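Local coordinates for putative hemin ABC transport system, membrane protein (Burkholderia cenocepacia J2315, PDB 5B57) that probably forms the membrane-spanning subunit of an ABC importer that carries heme across the cell membrane, at residues Ala127-Asn131 against Leu196-Leu200; Ala345-Ala349 against Leu360-Thr364. One frame throughout, in Å; residues are numbered along the deposited sequence.

Interaction 1 (Ala127-Asn131 against Leu196-Leu200)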
loop_
_atom_site.group_PDB
_atom_site.type_symbol
_atom_site.label_atom_id
_atom_site.label_comp_id
_atom_site.label_asym_id
_atom_site.label_seq_id
_atom_site.Cartn_x
_atom_site.Cartn_y
_atom_site.Cartn_z
ATOM N N ALA A 127 2.759 -6.541 13.791
ATOM C CA ALA A 127 2.614 -7.937 13.389
ATOM C C ALA A 127 1.244 -8.166 12.772
ATOM O O ALA A 127 1.132 -8.571 11.616
ATOM C CB ALA A 127 2.836 -8.873 14.577
ATOM N N LEU A 128 0.190 -7.853 13.520
ATOM C CA LEU A 128 -1.170 -8.064 13.037
ATOM C C LEU A 128 -1.387 -7.521 11.622
ATOM O O LEU A 128 -2.014 -8.184 10.791
ATOM C CB LEU A 128 -2.156 -7.426 14.011
ATOM C CG LEU A 128 -3.604 -7.600 13.587
ATOM C CD1 LEU A 128 -3.975 -8.995 13.898
ATOM C CD2 LEU A 128 -4.467 -6.660 14.353
ATOM N N PHE A 129 -0.870 -6.328 11.321
ATOM C CA PHE A 129 -1.050 -5.754 9.986
ATOM C C PHE A 129 0.073 -6.098 9.040
ATOM O O PHE A 129 0.054 -5.626 7.899
ATOM C CB PHE A 129 -1.172 -4.229 10.036
ATOM C CG PHE A 129 -2.473 -3.763 10.569
ATOM C CD1 PHE A 129 -3.552 -3.593 9.728
ATOM C CD2 PHE A 129 -2.635 -3.527 11.918
ATOM C CE1 PHE A 129 -4.771 -3.179 10.214
ATOM C CE2 PHE A 129 -3.857 -3.122 12.414
ATOM C CZ PHE A 129 -4.929 -2.947 11.549
ATOM N N ARG A 130 1.065 -6.871 9.491
ATOM C CA ARG A 130 2.174 -7.239 8.630
ATOM C C ARG A 130 2.776 -5.988 8.016
ATOM O O ARG A 130 3.040 -5.901 6.818
ATOM C CB ARG A 130 1.715 -8.215 7.561
ATOM C CG ARG A 130 1.934 -9.638 7.938
ATOM C CD ARG A 130 0.970 -10.501 7.214
ATOM N NE ARG A 130 -0.381 -10.118 7.586
ATOM C CZ ARG A 130 -1.291 -9.704 6.707
ATOM N NH1 ARG A 130 -0.972 -9.638 5.407
ATOM N NH2 ARG A 130 -2.512 -9.369 7.125
ATOM N N ASN A 131 2.948 -4.996 8.838
ATOM C CA ASN A 131 3.376 -3.720 8.327
ATOM C C ASN A 131 3.932 -2.895 9.469
ATOM O O ASN A 131 3.235 -2.640 10.468
ATOM C CB ASN A 131 2.214 -3.004 7.663
ATOM C CG ASN A 131 2.594 -1.655 7.151
ATOM O OD1 ASN A 131 3.773 -1.299 7.070
ATOM N ND2 ASN A 131 1.602 -0.884 6.788
ATOM N N LEU A 196 -8.814 -6.266 7.290
ATOM C CA LEU A 196 -8.074 -5.141 7.844
ATOM C C LEU A 196 -8.201 -3.882 6.994
ATOM O O LEU A 196 -8.235 -2.783 7.574
ATOM C CB LEU A 196 -6.612 -5.544 8.073
ATOM C CG LEU A 196 -6.458 -6.727 9.036
ATOM C CD1 LEU A 196 -5.024 -6.892 9.506
ATOM C CD2 LEU A 196 -7.395 -6.583 10.229
ATOM N N PRO A 197 -8.274 -3.950 5.657
ATOM C CA PRO A 197 -8.596 -2.722 4.890
ATOM C C PRO A 197 -9.896 -2.051 5.296
ATOM O O PRO A 197 -9.934 -0.817 5.365
ATOM C CB PRO A 197 -8.659 -3.211 3.432
ATOM C CG PRO A 197 -8.238 -4.661 3.458
ATOM C CD PRO A 197 -7.638 -4.960 4.805
ATOM N N LEU A 198 -10.959 -2.825 5.581
ATOM C CA LEU A 198 -12.236 -2.228 5.979
ATOM C C LEU A 198 -12.154 -1.624 7.375
ATOM O O LEU A 198 -12.691 -0.541 7.619
ATOM C CB LEU A 198 -13.367 -3.264 5.910
ATOM C CG LEU A 198 -13.750 -3.908 4.555
ATOM C CD1 LEU A 198 -14.983 -4.754 4.670
ATOM C CD2 LEU A 198 -13.963 -2.880 3.470
ATOM N N LEU A 199 -11.463 -2.287 8.302
ATOM C CA LEU A 199 -11.229 -1.667 9.603
ATOM C C LEU A 199 -10.599 -0.294 9.452
ATOM O O LEU A 199 -10.953 0.645 10.169
ATOM C CB LEU A 199 -10.335 -2.556 10.459
ATOM C CG LEU A 199 -10.184 -1.979 11.851
ATOM C CD1 LEU A 199 -10.338 -3.087 12.831
ATOM C CD2 LEU A 199 -8.833 -1.348 11.998
ATOM N N LEU A 200 -9.659 -0.157 8.519
ATOM C CA LEU A 200 -9.032 1.141 8.296
ATOM C C LEU A 200 -10.028 2.128 7.708
ATOM O O LEU A 200 -9.985 3.322 8.031
ATOM C CB LEU A 200 -7.811 0.980 7.390
ATOM C CG LEU A 200 -6.619 0.283 8.047
ATOM C CD1 LEU A 200 -5.453 0.193 7.065
ATOM C CD2 LEU A 200 -6.217 1.001 9.359
#
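Phe129 reaches across from just past the C-terminal end of helix 94-128 to Leu196 at the start of helix 196-220, and this pair carries most of the contact. The ring crosses the leucine at a slant, and its CD1 and CE1 atoms do the touching: Phe129 CD1 lies 3.6 Å from Leu196 CD1, while Phe129 CE1 lies 3.7 Å from Leu196 CB. Leu196 therefore meets the ring along its length, from beta carbon to branch end. Each side chain has its CG anti to its own carbonyl carbon (chi1 -73° in Phe129, -60° in Leu196), which carries ring and branch into the gap between the backbones. Farther out, the ring is met at its edge, where Phe129 CZ comes 4.2 Å from Leu199 CD2, and Leu200 CG makes a looser contact with CE1. A broad, flat phenylalanine suits this place because it can span several leucines of one helix turn.

The branched leucine suits its own place because Leu196 CD1 meets ring and backbone together, lying 3.5 Å from Leu128 O. It is also 4.3 Å from Arg130 NH2, a loose contact. Arg130 ends the helix in a Schellman motif; its positive phi (53°) turns the chain, and its N bonds to Ala127 O at 2.7 Å. No hydrogen bond crosses, and the contact is mainly apolar.

One predicted transmembrane helix thus joins its end to the start of another. Helix 283-305 lies against both, Lys287 touching Leu128 and Leu196, Leu291 touching Leu128 and Leu199. Helix 263-269 packs on Ala127 and Leu128.

Interaction 2 (Ala345-Ala349 against Leu360-Thr364)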
loop_
_atom_site.group_PDB
_atom_site.type_symbol
_atom_site.label_atom_id
_atom_site.label_comp_id
_atom_site.label_asym_id
_atom_site.label_seq_id
_atom_site.Cartn_x
_atom_site.Cartn_y
_atom_site.Cartn_z
ATOM N N ALA A 345 12.170 10.789 27.535
ATOM C CA ALA A 345 11.446 11.950 27.022
ATOM C C ALA A 345 10.847 12.807 28.134
ATOM O O ALA A 345 10.794 14.038 27.985
ATOM C CB ALA A 345 10.346 11.519 26.067
ATOM N N ASP A 346 10.361 12.189 29.236
ATOM C CA ASP A 346 9.740 12.982 30.300
ATOM C C ASP A 346 10.782 13.571 31.224
ATOM O O ASP A 346 10.626 14.704 31.698
ATOM C CB ASP A 346 8.740 12.163 31.112
ATOM C CG ASP A 346 7.863 13.040 32.029
ATOM O OD1 ASP A 346 7.067 13.849 31.498
ATOM O OD2 ASP A 346 7.953 12.909 33.275
ATOM N N LEU A 347 11.847 12.816 31.484
ATOM C CA LEU A 347 13.027 13.406 32.083
ATOM C C LEU A 347 13.533 14.582 31.260
ATOM O O LEU A 347 14.025 15.562 31.826
ATOM C CB LEU A 347 14.092 12.344 32.226
ATOM C CG LEU A 347 14.784 12.401 33.561
ATOM C CD1 LEU A 347 14.937 10.975 33.973
ATOM C CD2 LEU A 347 16.122 13.075 33.364
ATOM N N ALA A 348 13.427 14.513 29.930
ATOM C CA ALA A 348 13.835 15.654 29.120
ATOM C C ALA A 348 12.911 16.864 29.309
ATOM O O ALA A 348 13.390 18.000 29.385
ATOM C CB ALA A 348 13.921 15.260 27.654
ATOM N N ALA A 349 11.593 16.661 29.378
ATOM C CA ALA A 349 10.691 17.816 29.477
ATOM C C ALA A 349 10.872 18.538 30.812
ATOM O O ALA A 349 11.010 19.766 30.866
ATOM C CB ALA A 349 9.238 17.365 29.317
ATOM N N LEU A 360 4.636 16.421 26.892
ATOM C CA LEU A 360 5.372 15.227 26.506
ATOM C C LEU A 360 5.222 14.932 25.016
ATOM O O LEU A 360 6.183 14.496 24.362
ATOM C CB LEU A 360 4.884 14.036 27.327
ATOM C CG LEU A 360 5.762 12.795 27.204
ATOM C CD1 LEU A 360 7.216 13.118 27.551
ATOM C CD2 LEU A 360 5.185 11.713 28.079
ATOM N N GLY A 361 4.024 15.143 24.457
ATOM C CA GLY A 361 3.858 14.917 23.037
ATOM C C GLY A 361 4.870 15.683 22.214
ATOM O O GLY A 361 5.309 15.208 21.164
ATOM N N VAL A 362 5.270 16.868 22.686
ATOM C CA VAL A 362 6.243 17.664 21.948
ATOM C C VAL A 362 7.578 16.948 21.917
ATOM O O VAL A 362 8.231 16.881 20.869
ATOM C CB VAL A 362 6.361 19.085 22.541
ATOM C CG1 VAL A 362 7.781 19.570 22.442
ATOM C CG2 VAL A 362 5.450 20.065 21.793
ATOM N N LEU A 363 7.980 16.355 23.049
ATOM C CA LEU A 363 9.260 15.652 23.115
ATOM C C LEU A 363 9.222 14.330 22.346
ATOM O O LEU A 363 10.181 13.985 21.645
ATOM C CB LEU A 363 9.656 15.430 24.573
ATOM C CG LEU A 363 10.636 16.429 25.201
ATOM C CD1 LEU A 363 11.912 16.393 24.438
ATOM C CD2 LEU A 363 10.114 17.847 25.221
ATOM N N THR A 364 8.125 13.576 22.425
ATOM C CA THR A 364 8.112 12.344 21.645
ATOM C C THR A 364 8.078 12.617 20.144
ATOM O O THR A 364 8.563 11.790 19.369
ATOM C CB THR A 364 6.955 11.449 22.061
ATOM O OG1 THR A 364 5.706 12.107 21.830
ATOM C CG2 THR A 364 7.082 11.174 23.488
#
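This is a buried helix-helix contact between consecutive helices, 327-352 and 360-378, near the turn that joins them; the short segments cross at 119° with their axes 9.0 Å apart. Small residues on one side receive branched ones from the other. Leu363 CG sits 3.7 Å from Ala345 O, and its two methyls part: Leu363 CD1 goes to Ala348 CB at 4.0 Å, CD2 to Ala349 CB at 4.2 Å. Alanine suits all three positions, since a single methyl leaves room for the leucine to come close to the backbone. Leu360 puts CD1 3.8 Å from Ala345 CB and 3.7 Å from Asp346 N; with its CG anti to the backbone N (chi1 -169°), the branch extends to the other helix. Thr364 CG2 adds a methyl contact, 4.2 Å from Ala345 CB.

Asp346 crosses Leu360 at about a right angle and offers it its CB, while its carboxylate forms a salt bridge through OD2 with Arg107. The carboxylate, buried here, is probably charged and balanced by that arginine, outside the contact. With no hydrogen bond between the segments, the two helices meet through methyls and backbone, and the contact is chiefly van der Waals and apolar.

Interactions 1 and 2 lie on opposite sides of the chain's centre, with their own centres 29 Å apart and nearest atoms about 18 Å apart, so they do not touch. They follow one another in sequence: both segments of the first precede both of the second. Four different helices are used, 94-128 and 196-220 in the first, 327-352 and 360-378 in the second. The first brings together segments separated by 64 residues, whereas the second joins neighbouring helices across a short connection. In this largely helical permease of the FecCD type, the four helices are all predicted to span the membrane, and each contact joins a different pair of them.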